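PDB 5BZA: beta-N-acetylhexosaminidase from Thermotoga neapolitana, which probably hydrolyses terminal non-reducing N-acetyl-D-hexosamine residues from N-acetyl-beta-D-hexosaminides, as a member of glycoside hydrolase family 3. Local coordinates for residues 60-65 against 70-75; 8-13 against 108-113; 32-37 against 43-48; 76-79 against 83-86; 196-199 against 203-206. One frame throughout, in Å; residues are numbered along the deposited sequence.

All five contacts lie in the TIM-barrel domain of this family 3 enzyme. Contacts 1, 2, 3 and 5 reach the barrel's parallel sheet, while contact 4 sits between strand 59-62 and helix 89-106. Contacts 1 and 2 have centres about 11 Å apart and lie on the neighbouring strands 59-62 and 110-111; contact 3 bonds to contact 1 through Ser61 with Val32 and Ile34, and to contact 2 through Leu33 with Cys11 and Phe13. Glu70 ties contact 1 to contact 4 through Ser77 and Phe78. Contact 5 lies about 28 Å from contact 3, centre to centre. The side chains of Asp63 and Phe112 come within about 7 and 8 Å of bound cadmium.

Contact 1 of 5, residues 60-65 against 70-75; sequences VSSDHE and EVLKYV
In the loop leaving barrel strand 59-62, His64 is wrapped by residues 70-75 as the chain doubles back. Its CG is anti to the backbone N (chi1 -169°), which carries the ring into the returning chain. There ND1 accepts two backbone bonds at once, from Val71 N at 3.0 Å and from Leu72 N, also 3.0 Å from ND1, the latter the straighter at 163°. Both donors stand tilted from the ring plane. Val75 CB lies 3.4 Å from His64 NE2, and Val75 CG2 lies over one face, offset toward the rim. Glu70 CB comes to 3.5 Å from His64 CE1, and the Glu70 carboxylate is turned only 12° from the imidazole plane. A water joins the two groups, 3.0 Å from His64 NE2 and donating to Glu70 OE2 at 2.6 Å. That carboxylate also takes Phe78 N and Ser77 OG and forms a salt bridge with Lys451 of the second subunit. With alanine in place of His64, the amides of Val71 and Leu72 would probably lose their shared acceptor and a gap would open against Val75. On the backbone side, His64 N donates to Ser62 OG at 3.2 Å. The two form an ST turn, overlapping an inverse gamma turn centred on His64, in a loop of the kind that follows the strands of a TIM barrel.

Contact 2 of 5, residues 8-13 against 108-113; sequences LFFCGF and FNMVFA
Phe10 and Met110 sit on barrel strands that run in the same direction but are separated in the sheet by strands 31-34 and 59-62, so that their CA atoms, 11.7 Å apart, are bridged by side chains alone. The Phe10 ring reaches in from strand 9-13 and receives Phe112 CZ over one face, offset toward the rim, with CZ to CZ at 3.7 Å. The two rings come from opposite directions, their planes at 57° and their centroids 5.2 Å apart, an oblique pairing that is neither stacked nor edge-to-face. Met110 runs extended through its first two torsions and bends at the third (chi3 -76°), which brings SD to 4.1 Å from Phe10 CE2 as a Met-aromatic contact, also oblique. Leu33 and Ile59, from the two intervening strands, pack against the same Phe10 ring. Cutting the Phe10 ring back to a serine is likely to leave Phe112 CZ and the Met110 sulfur without the surface they pack on. Everything that meets here is carbon or sulfur, so the contact probably rests mainly on dispersion and the exclusion of water, with no polar pair between the two segments.

Contact 3 of 5, residues 32-37 against 43-48; sequences VLIYPG and YLFLDF
Ile34 points its CB from strand 32-34 toward helix 43-48, and its side chain meets two aromatic rings on the way out. With CG1 anti to the carbonyl carbon and beside the backbone N (chi1 -53°), the first branch atom passes Phe48, CG1 to CE2 being 4.3 Å. The chain then continues straight (chi2 179°), and at the tip CD1 lies 4.0 Å from Phe45 CE1, at the edge of that ring and near its plane. Isoleucine and phenylalanine cross there at about a right angle. Phe45 leaves the helix to one side, but with CG anti to its own backbone N the ring is brought back to the isoleucine methyl.

Two residues earlier on the strand, Val32 extends CG1 toward Phe48, which comes from the opposite direction; CG1 stands 3.8 Å from Phe48 CZ and 4.0 Å from Phe48 CE2, oblique to the ring. Phe48 thus touches both strand residues that face the helix. A further touch is that of Leu44 CD1 with Gly37 O, at 4.1 Å.

The strand and helix axes run antiparallel at 164° and approach to 11.6 Å, a gap filled by these apolar groups. Phe13 meets the Phe48 ring edge-to-face and Phe16 stacks on it, while Leu39 of helix 36-39 packs on both Ile34 and Phe45. Helix 42-54 is the crossover of a beta-alpha-beta unit: it lies on the outside of the barrel, between strand 31-34 and its parallel neighbour 59-62.

Contact 4 of 5, residues 76-79 against 83-86; sequences PSFP and AAGK
Pro79 and Ala83 make the closer of two apolar touches, CB to CB at 3.6 Å, where the incoming chain meets the first turn of helix 81-85. The second is between Phe78 and Ala84. The Phe78 ring presents its edge, and the alanine CB sits near the ring plane, 3.9 Å from both CE2 and CZ. Phe78 leaves the backbone to one side, but because CG is anti to the backbone N (chi1 -173°) the ring reaches forward as far as the helix. The CA atoms of Pro79 and Ala83 are 6.0 Å apart.

The polar link runs through one water. It donates to Pro79 O at 2.8 Å and accepts from Ala83 N at a longer 3.3 Å, so it supplies an acceptor to an amide in the first helical turn, where no preceding carbonyl of the helix is available. Pro79 O has a further partner in Ser449 OG of the second subunit. Lys86 N bonds to Ala83 O at 3.0 Å.

Helix 89-106 lies against this piece of chain, its Tyr95 stacking on the Phe78 ring and its Thr92 packing on Ala84; the second subunit adds its own Ser454 against Pro79 and its own His448 against Lys86. The short helix 81-85 thus lies by helix 89-106, with the second subunit close to the same stretch of chain.

Contact 5 of 5, residues 196-199 against 203-206; sequences RIFQ and KTAV
Ile197 and Phe198, at the end of helix 192-198, pack onto Thr204 and Val206 in the helix-to-strand passage of a TIM barrel, where the chain turns into strand 205-208. The tight part is methyl on methyl and methyl on ring edge. Ile197 CG2 lies 3.6 Å from Thr204 CG2, the two side chains crossing at about a right angle. Thr204 keeps OG1 anti to its backbone N (chi1 -176°), which leaves CG2 to face the helix, while OG1 lies within hydrogen-bonding reach of Pro157 O of the neighbouring strand 156-162. One residue on, the Phe198 ring swings over to the strand and spans both partners. Toward Thr204 it is looser, with CE1 to CG2 at 4.4 Å.

The solvent side carries Gln199, exposed, and Arg196, which forms a salt bridge with Glu137 of helix 136-153. Phe238 stacks on the Phe198 ring and touches Thr204 and Val206, and Ile159 packs on Phe198 and Thr204. Val206 CG2 lies in the plane of the Phe198 ring, at its edge, 3.6 Å from both CE1 and CZ of Phe198.

Contact 1 of 5, residues 60-65 against 70-75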
# COMPACT_ATOMS: atom_id res chain seq x y z
N VAL B 60 0.45 16.39 8.88
CA VAL B 60 1.15 15.63 7.85
C VAL B 60 0.16 15.25 6.76
O VAL B 60 -0.86 14.60 7.04
CB VAL B 60 1.80 14.29 8.40
CG1 VAL B 60 2.52 13.51 7.27
CG2 VAL B 60 2.77 14.59 9.54
N SER B 61 0.46 15.65 5.52
CA SER B 61 -0.53 15.56 4.48
C SER B 61 0.05 14.96 3.19
O SER B 61 1.28 14.93 2.99
CB SER B 61 -1.10 16.98 4.20
OG SER B 61 -2.30 16.88 3.46
N SER B 62 -0.83 14.53 2.30
CA SER B 62 -0.46 14.11 0.96
C SER B 62 -1.46 14.65 -0.06
O SER B 62 -2.56 15.11 0.33
CB SER B 62 -0.44 12.59 0.85
OG SER B 62 -1.78 12.12 0.79
N ASP B 63 -1.11 14.53 -1.34
CA ASP B 63 -2.03 14.85 -2.42
C ASP B 63 -2.73 13.61 -2.96
O ASP B 63 -3.06 13.55 -4.15
CB ASP B 63 -1.32 15.53 -3.61
CG ASP B 63 -0.89 16.94 -3.31
OD1 ASP B 63 -1.58 17.61 -2.52
OD2 ASP B 63 0.10 17.39 -3.92
N HIS B 64 -2.95 12.62 -2.11
CA HIS B 64 -3.52 11.39 -2.60
C HIS B 64 -5.02 11.51 -2.76
O HIS B 64 -5.78 11.17 -1.85
CB HIS B 64 -3.15 10.19 -1.70
CG HIS B 64 -3.49 8.88 -2.33
ND1 HIS B 64 -2.60 8.16 -3.10
CD2 HIS B 64 -4.67 8.21 -2.40
CE1 HIS B 64 -3.20 7.08 -3.57
NE2 HIS B 64 -4.46 7.09 -3.17
N GLU B 65 -5.46 11.95 -3.94
CA GLU B 65 -6.87 12.22 -4.20
C GLU B 65 -7.64 10.98 -4.54
O GLU B 65 -8.87 10.92 -4.36
CB GLU B 65 -7.03 13.21 -5.37
CG GLU B 65 -6.52 14.61 -5.09
CD GLU B 65 -6.64 15.58 -6.29
OE1 GLU B 65 -7.18 15.23 -7.36
OE2 GLU B 65 -6.20 16.73 -6.13
N GLU B 70 -2.55 9.98 -7.54
CA GLU B 70 -2.38 8.93 -6.52
C GLU B 70 -0.88 8.86 -6.23
O GLU B 70 -0.10 8.68 -7.13
CB GLU B 70 -2.95 7.58 -7.01
CG GLU B 70 -4.51 7.51 -6.89
CD GLU B 70 -5.16 6.28 -7.49
OE1 GLU B 70 -4.53 5.64 -8.37
OE2 GLU B 70 -6.30 5.92 -7.06
N VAL B 71 -0.49 9.05 -4.98
CA VAL B 71 0.93 9.09 -4.63
C VAL B 71 1.29 8.04 -3.57
O VAL B 71 2.45 7.75 -3.36
CB VAL B 71 1.31 10.45 -4.14
CG1 VAL B 71 1.13 11.47 -5.29
CG2 VAL B 71 0.48 10.81 -2.93
N LEU B 72 0.27 7.47 -2.93
CA LEU B 72 0.46 6.48 -1.89
C LEU B 72 0.21 5.08 -2.44
O LEU B 72 -0.92 4.72 -2.77
CB LEU B 72 -0.46 6.75 -0.70
CG LEU B 72 -0.30 8.06 0.08
CD1 LEU B 72 -1.29 8.16 1.25
CD2 LEU B 72 1.16 8.21 0.54
N LYS B 73 1.27 4.27 -2.51
CA LYS B 73 1.08 2.93 -3.04
C LYS B 73 0.25 2.09 -2.06
O LYS B 73 -0.30 1.06 -2.45
CB LYS B 73 2.40 2.25 -3.31
CG LYS B 73 3.11 1.78 -2.07
CD LYS B 73 4.30 0.98 -2.51
CE LYS B 73 5.03 0.36 -1.36
NZ LYS B 73 6.17 -0.33 -1.98
N TYR B 74 0.22 2.53 -0.80
CA TYR B 74 -0.52 1.87 0.27
C TYR B 74 -2.03 1.88 0.12
O TYR B 74 -2.71 0.95 0.57
CB TYR B 74 -0.13 2.53 1.58
CG TYR B 74 1.38 2.71 1.66
CD1 TYR B 74 2.24 1.59 1.86
CD2 TYR B 74 1.96 3.98 1.51
CE1 TYR B 74 3.61 1.75 1.91
CE2 TYR B 74 3.34 4.15 1.58
CZ TYR B 74 4.15 3.03 1.77
OH TYR B 74 5.51 3.19 1.83
N VAL B 75 -2.55 2.94 -0.53
CA VAL B 75 -3.96 3.04 -0.82
C VAL B 75 -4.27 2.40 -2.15
O VAL B 75 -3.65 2.74 -3.16
CB VAL B 75 -4.44 4.53 -0.87
CG1 VAL B 75 -5.95 4.59 -1.15
CG2 VAL B 75 -4.14 5.20 0.44
O HOH W 1 -6.76 5.62 -4.53

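Contact 2 of 5, residues 8-13 against 108-113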
# COMPACT_ATOMS: atom_id res chain seq x y z
N LEU B 8 2.65 29.19 10.68
CA LEU B 8 1.95 29.74 9.53
C LEU B 8 2.50 29.16 8.23
O LEU B 8 2.22 29.69 7.15
CB LEU B 8 2.06 31.28 9.51
CG LEU B 8 0.94 32.04 10.24
CD1 LEU B 8 0.86 31.61 11.68
CD2 LEU B 8 1.07 33.58 10.11
N PHE B 9 3.23 28.05 8.31
CA PHE B 9 3.79 27.45 7.10
C PHE B 9 3.53 25.97 6.97
O PHE B 9 3.61 25.23 7.95
CB PHE B 9 5.29 27.71 7.03
CG PHE B 9 5.61 29.15 6.80
CD1 PHE B 9 5.48 29.70 5.53
CD2 PHE B 9 6.02 29.97 7.86
CE1 PHE B 9 5.74 31.03 5.33
CE2 PHE B 9 6.30 31.30 7.65
CZ PHE B 9 6.16 31.83 6.39
N PHE B 10 3.25 25.58 5.73
CA PHE B 10 2.99 24.22 5.35
C PHE B 10 3.98 23.92 4.24
O PHE B 10 3.90 24.55 3.18
CB PHE B 10 1.55 24.03 4.85
CG PHE B 10 0.96 22.68 5.20
CD1 PHE B 10 1.57 21.49 4.72
CD2 PHE B 10 -0.20 22.58 5.97
CE1 PHE B 10 1.03 20.23 5.03
CE2 PHE B 10 -0.74 21.31 6.30
CZ PHE B 10 -0.11 20.13 5.82
N CYS B 11 4.93 23.00 4.45
CA CYS B 11 6.00 22.79 3.45
C CYS B 11 6.02 21.43 2.76
O CYS B 11 5.93 20.39 3.42
CB CYS B 11 7.41 22.98 4.07
SG CYS B 11 7.74 24.56 4.94
N GLY B 12 6.22 21.45 1.46
CA GLY B 12 6.35 20.26 0.65
C GLY B 12 7.80 19.75 0.69
O GLY B 12 8.76 20.55 0.73
N PHE B 13 7.92 18.42 0.77
CA PHE B 13 9.21 17.73 0.82
C PHE B 13 9.30 16.72 -0.27
O PHE B 13 8.54 15.75 -0.30
CB PHE B 13 9.40 17.07 2.15
CG PHE B 13 9.55 18.03 3.28
CD1 PHE B 13 8.43 18.57 3.89
CD2 PHE B 13 10.80 18.36 3.76
CE1 PHE B 13 8.56 19.41 4.95
CE2 PHE B 13 10.93 19.20 4.83
CZ PHE B 13 9.81 19.72 5.41
N PHE B 108 -0.20 9.74 8.40
CA PHE B 108 -0.77 11.00 7.87
C PHE B 108 -1.93 11.48 8.79
O PHE B 108 -2.48 10.68 9.54
CB PHE B 108 -1.25 10.81 6.42
CG PHE B 108 -0.12 10.63 5.43
CD1 PHE B 108 0.48 11.74 4.82
CD2 PHE B 108 0.40 9.34 5.16
CE1 PHE B 108 1.55 11.58 3.91
CE2 PHE B 108 1.47 9.15 4.27
CZ PHE B 108 2.05 10.27 3.64
N ASN B 109 -2.22 12.78 8.86
CA ASN B 109 -3.45 13.18 9.55
C ASN B 109 -4.30 14.20 8.77
O ASN B 109 -5.39 14.60 9.22
CB ASN B 109 -3.13 13.71 10.95
CG ASN B 109 -1.97 14.66 10.96
OD1 ASN B 109 -1.91 15.59 10.15
ND2 ASN B 109 -1.02 14.45 11.89
N MET B 110 -3.86 14.53 7.56
CA MET B 110 -4.63 15.41 6.68
C MET B 110 -4.47 14.85 5.28
O MET B 110 -3.49 14.17 4.99
CB MET B 110 -4.14 16.86 6.75
CG MET B 110 -4.93 17.85 5.85
SD MET B 110 -4.50 19.59 6.13
CE MET B 110 -5.37 19.89 7.67
N VAL B 111 -5.45 15.10 4.43
CA VAL B 111 -5.30 14.85 3.02
C VAL B 111 -5.77 16.12 2.26
O VAL B 111 -6.77 16.76 2.60
CB VAL B 111 -6.11 13.61 2.60
CG1 VAL B 111 -7.63 13.86 2.77
CG2 VAL B 111 -5.73 13.17 1.18
N PHE B 112 -5.03 16.47 1.22
CA PHE B 112 -5.39 17.60 0.38
C PHE B 112 -6.40 17.07 -0.64
O PHE B 112 -6.11 16.97 -1.84
CB PHE B 112 -4.15 18.21 -0.28
CG PHE B 112 -3.25 18.94 0.69
CD1 PHE B 112 -3.72 19.37 1.91
CD2 PHE B 112 -1.94 19.25 0.36
CE1 PHE B 112 -2.91 20.08 2.80
CE2 PHE B 112 -1.11 19.96 1.25
CZ PHE B 112 -1.61 20.37 2.48
N ALA B 113 -7.59 16.75 -0.12
CA ALA B 113 -8.72 16.26 -0.89
C ALA B 113 -9.95 16.39 0.02
O ALA B 113 -9.78 16.55 1.23
CB ALA B 113 -8.51 14.84 -1.30

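Contact 3 of 5, residues 32-37 against 43-48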
# COMPACT_ATOMS: atom_id res chain seq x y z
N VAL B 32 3.52 19.51 7.03
CA VAL B 32 4.44 18.75 6.22
C VAL B 32 3.62 18.07 5.14
O VAL B 32 2.67 17.31 5.42
CB VAL B 32 5.23 17.66 7.09
CG1 VAL B 32 5.97 16.64 6.20
CG2 VAL B 32 6.21 18.31 8.06
N LEU B 33 3.95 18.36 3.90
CA LEU B 33 3.35 17.71 2.74
C LEU B 33 4.45 16.86 2.15
O LEU B 33 5.58 17.38 1.91
CB LEU B 33 2.85 18.72 1.70
CG LEU B 33 2.54 18.22 0.27
CD1 LEU B 33 1.48 17.11 0.30
CD2 LEU B 33 2.05 19.39 -0.65
N ILE B 34 4.14 15.58 1.95
CA ILE B 34 5.14 14.65 1.52
C ILE B 34 4.89 14.36 0.05
O ILE B 34 3.81 13.91 -0.34
CB ILE B 34 5.12 13.33 2.36
CG1 ILE B 34 5.21 13.65 3.86
CG2 ILE B 34 6.23 12.39 1.91
CD1 ILE B 34 5.16 12.39 4.72
N TYR B 35 5.90 14.65 -0.76
CA TYR B 35 5.81 14.49 -2.20
C TYR B 35 6.35 13.12 -2.69
O TYR B 35 7.00 12.39 -1.95
CB TYR B 35 6.55 15.65 -2.85
CG TYR B 35 5.76 16.97 -2.94
CD1 TYR B 35 4.45 16.98 -3.38
CD2 TYR B 35 6.36 18.20 -2.63
CE1 TYR B 35 3.73 18.19 -3.49
CE2 TYR B 35 5.66 19.42 -2.73
CZ TYR B 35 4.34 19.41 -3.16
OH TYR B 35 3.62 20.60 -3.28
N PRO B 36 6.06 12.75 -3.95
CA PRO B 36 6.62 11.50 -4.47
C PRO B 36 8.15 11.33 -4.38
O PRO B 36 8.65 10.20 -4.26
CB PRO B 36 6.17 11.52 -5.93
CG PRO B 36 4.87 12.27 -5.89
CD PRO B 36 5.09 13.36 -4.89
N GLY B 37 8.90 12.43 -4.36
CA GLY B 37 10.35 12.36 -4.21
C GLY B 37 10.72 11.58 -2.95
O GLY B 37 11.79 10.96 -2.88
N TYR B 43 12.28 3.66 2.09
CA TYR B 43 13.21 3.86 3.19
C TYR B 43 13.21 5.34 3.59
O TYR B 43 13.23 5.66 4.80
CB TYR B 43 14.62 3.38 2.83
CG TYR B 43 15.21 3.97 1.56
CD1 TYR B 43 15.00 3.37 0.33
CD2 TYR B 43 16.01 5.12 1.60
CE1 TYR B 43 15.54 3.88 -0.81
CE2 TYR B 43 16.55 5.65 0.45
CZ TYR B 43 16.31 5.03 -0.77
OH TYR B 43 16.85 5.57 -1.93
N LEU B 44 13.15 6.24 2.60
CA LEU B 44 13.09 7.67 2.93
C LEU B 44 11.82 8.04 3.64
O LEU B 44 11.86 8.70 4.69
CB LEU B 44 13.22 8.55 1.69
CG LEU B 44 14.55 9.13 1.22
CD1 LEU B 44 14.22 10.40 0.43
CD2 LEU B 44 15.50 9.45 2.38
N PHE B 45 10.69 7.62 3.09
CA PHE B 45 9.40 7.89 3.71
C PHE B 45 9.37 7.45 5.20
O PHE B 45 9.10 8.26 6.10
CB PHE B 45 8.30 7.21 2.87
CG PHE B 45 6.95 7.19 3.54
CD1 PHE B 45 6.30 8.38 3.86
CD2 PHE B 45 6.36 5.97 3.90
CE1 PHE B 45 5.05 8.36 4.52
CE2 PHE B 45 5.11 5.93 4.55
CZ PHE B 45 4.46 7.14 4.86
N LEU B 46 9.76 6.20 5.47
CA LEU B 46 9.76 5.67 6.83
C LEU B 46 10.72 6.42 7.76
O LEU B 46 10.36 6.74 8.92
CB LEU B 46 10.12 4.17 6.83
CG LEU B 46 9.13 3.28 6.10
CD1 LEU B 46 9.62 1.82 6.07
CD2 LEU B 46 7.76 3.38 6.77
N ASP B 47 11.93 6.73 7.26
CA ASP B 47 12.86 7.46 8.08
C ASP B 47 12.33 8.88 8.38
O ASP B 47 12.50 9.40 9.50
CB ASP B 47 14.25 7.53 7.42
CG ASP B 47 15.34 8.05 8.39
OD1 ASP B 47 15.24 7.78 9.62
OD2 ASP B 47 16.29 8.73 7.94
N PHE B 48 11.70 9.52 7.39
CA PHE B 48 11.05 10.85 7.58
C PHE B 48 9.94 10.75 8.65
O PHE B 48 9.92 11.54 9.59
CB PHE B 48 10.48 11.35 6.24
CG PHE B 48 10.13 12.84 6.18
CD1 PHE B 48 10.45 13.70 7.22
CD2 PHE B 48 9.54 13.37 5.03
CE1 PHE B 48 10.17 15.06 7.13
CE2 PHE B 48 9.26 14.71 4.92
CZ PHE B 48 9.56 15.57 5.98

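Contact 4 of 5, residues 76-79 against 83-86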
# COMPACT_ATOMS: atom_id res chain seq x y z
N PRO B 76 -5.19 1.44 -2.17
CA PRO B 76 -5.53 0.88 -3.49
C PRO B 76 -6.08 1.95 -4.43
O PRO B 76 -6.80 2.86 -4.01
CB PRO B 76 -6.59 -0.19 -3.22
CG PRO B 76 -6.87 -0.14 -1.73
CD PRO B 76 -5.88 0.79 -1.05
N SER B 77 -5.71 1.82 -5.69
CA SER B 77 -6.12 2.73 -6.74
C SER B 77 -7.65 2.81 -6.99
O SER B 77 -8.39 1.82 -6.97
CB SER B 77 -5.39 2.34 -8.03
OG SER B 77 -5.73 3.26 -9.04
N PHE B 78 -8.10 4.04 -7.26
CA PHE B 78 -9.51 4.33 -7.40
C PHE B 78 -9.75 4.92 -8.81
O PHE B 78 -8.89 5.62 -9.33
CB PHE B 78 -9.92 5.28 -6.26
CG PHE B 78 -11.37 5.56 -6.17
CD1 PHE B 78 -12.28 4.56 -5.92
CD2 PHE B 78 -11.84 6.87 -6.25
CE1 PHE B 78 -13.62 4.83 -5.82
CE2 PHE B 78 -13.19 7.15 -6.15
CZ PHE B 78 -14.08 6.14 -5.92
N PRO B 79 -10.88 4.58 -9.44
CA PRO B 79 -11.20 5.18 -10.75
C PRO B 79 -11.13 6.70 -10.71
O PRO B 79 -10.65 7.31 -11.66
CB PRO B 79 -12.63 4.71 -11.03
CG PRO B 79 -12.74 3.41 -10.28
CD PRO B 79 -11.90 3.60 -9.02
N ALA B 83 -15.73 9.06 -12.22
CA ALA B 83 -16.43 7.79 -12.08
C ALA B 83 -17.24 7.80 -10.82
O ALA B 83 -18.41 7.43 -10.85
CB ALA B 83 -15.46 6.62 -12.07
N ALA B 84 -16.66 8.29 -9.73
CA ALA B 84 -17.37 8.29 -8.44
C ALA B 84 -18.68 9.09 -8.52
O ALA B 84 -19.73 8.65 -8.06
CB ALA B 84 -16.46 8.87 -7.32
N GLY B 85 -18.60 10.27 -9.15
CA GLY B 85 -19.74 11.17 -9.34
C GLY B 85 -20.85 10.49 -10.11
O GLY B 85 -22.03 10.87 -9.99
N LYS B 86 -20.51 9.51 -10.96
CA LYS B 86 -21.59 8.79 -11.67
C LYS B 86 -22.39 7.84 -10.78
O LYS B 86 -23.41 7.31 -11.21
CB LYS B 86 -21.04 7.99 -12.85
CG LYS B 86 -20.53 8.85 -14.01
CD LYS B 86 -21.43 10.08 -14.30
CE LYS B 86 -22.75 9.64 -14.88
NZ LYS B 86 -22.98 10.12 -16.26
O HOH W 2 -12.46 9.27 -12.49

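Contact 5 of 5, residues 196-199 against 203-206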
# COMPACT_ATOMS: atom_id res chain seq x y z
N ARG B 196 -22.01 23.17 1.36
CA ARG B 196 -22.48 21.89 1.89
C ARG B 196 -21.55 21.39 3.00
O ARG B 196 -22.02 20.91 4.07
CB ARG B 196 -22.58 20.83 0.77
CG ARG B 196 -23.19 19.46 1.23
CD ARG B 196 -24.66 19.58 1.67
NE ARG B 196 -25.47 20.30 0.68
CZ ARG B 196 -25.97 19.78 -0.44
NH1 ARG B 196 -25.80 18.48 -0.71
NH2 ARG B 196 -26.68 20.56 -1.27
N ILE B 197 -20.25 21.51 2.77
CA ILE B 197 -19.31 21.09 3.80
C ILE B 197 -19.42 22.02 5.04
O ILE B 197 -19.43 21.53 6.20
CB ILE B 197 -17.82 21.05 3.32
CG1 ILE B 197 -17.64 20.25 2.00
CG2 ILE B 197 -16.89 20.63 4.47
CD1 ILE B 197 -18.42 18.98 1.93
N PHE B 198 -19.52 23.34 4.80
CA PHE B 198 -19.53 24.29 5.95
C PHE B 198 -20.77 24.18 6.85
O PHE B 198 -20.72 24.54 8.02
CB PHE B 198 -19.39 25.75 5.47
CG PHE B 198 -18.14 25.99 4.70
CD1 PHE B 198 -16.96 25.31 5.06
CD2 PHE B 198 -18.12 26.88 3.63
CE1 PHE B 198 -15.75 25.54 4.35
CE2 PHE B 198 -16.94 27.09 2.90
CZ PHE B 198 -15.76 26.41 3.25
N GLN B 199 -21.88 23.70 6.29
CA GLN B 199 -23.11 23.51 7.05
C GLN B 199 -23.08 22.22 7.88
O GLN B 199 -23.97 22.03 8.72
CB GLN B 199 -24.32 23.51 6.13
CG GLN B 199 -24.70 24.92 5.73
CD GLN B 199 -25.83 24.98 4.72
OE1 GLN B 199 -26.15 23.98 4.06
NE2 GLN B 199 -26.38 26.18 4.53
N LYS B 203 -14.98 18.61 10.67
CA LYS B 203 -13.87 19.53 10.72
C LYS B 203 -13.15 19.43 9.39
O LYS B 203 -12.79 18.31 8.95
CB LYS B 203 -12.91 19.21 11.85
CG LYS B 203 -11.79 20.24 12.00
CD LYS B 203 -11.04 20.06 13.30
CE LYS B 203 -10.46 21.38 13.78
NZ LYS B 203 -10.61 21.58 15.25
N THR B 204 -12.86 20.57 8.77
CA THR B 204 -12.18 20.55 7.48
C THR B 204 -11.20 21.71 7.36
O THR B 204 -11.35 22.72 8.02
CB THR B 204 -13.20 20.61 6.27
OG1 THR B 204 -12.49 20.50 5.03
CG2 THR B 204 -13.98 21.95 6.22
N ALA B 205 -10.16 21.58 6.53
CA ALA B 205 -9.41 22.78 6.12
C ALA B 205 -9.91 23.22 4.73
O ALA B 205 -10.57 22.47 4.02
CB ALA B 205 -7.87 22.53 6.12
N VAL B 206 -9.60 24.45 4.36
CA VAL B 206 -9.95 24.93 3.02
C VAL B 206 -8.69 25.41 2.31
O VAL B 206 -7.93 26.23 2.86
CB VAL B 206 -10.96 26.10 3.05
CG1 VAL B 206 -11.17 26.65 1.62
CG2 VAL B 206 -12.26 25.65 3.65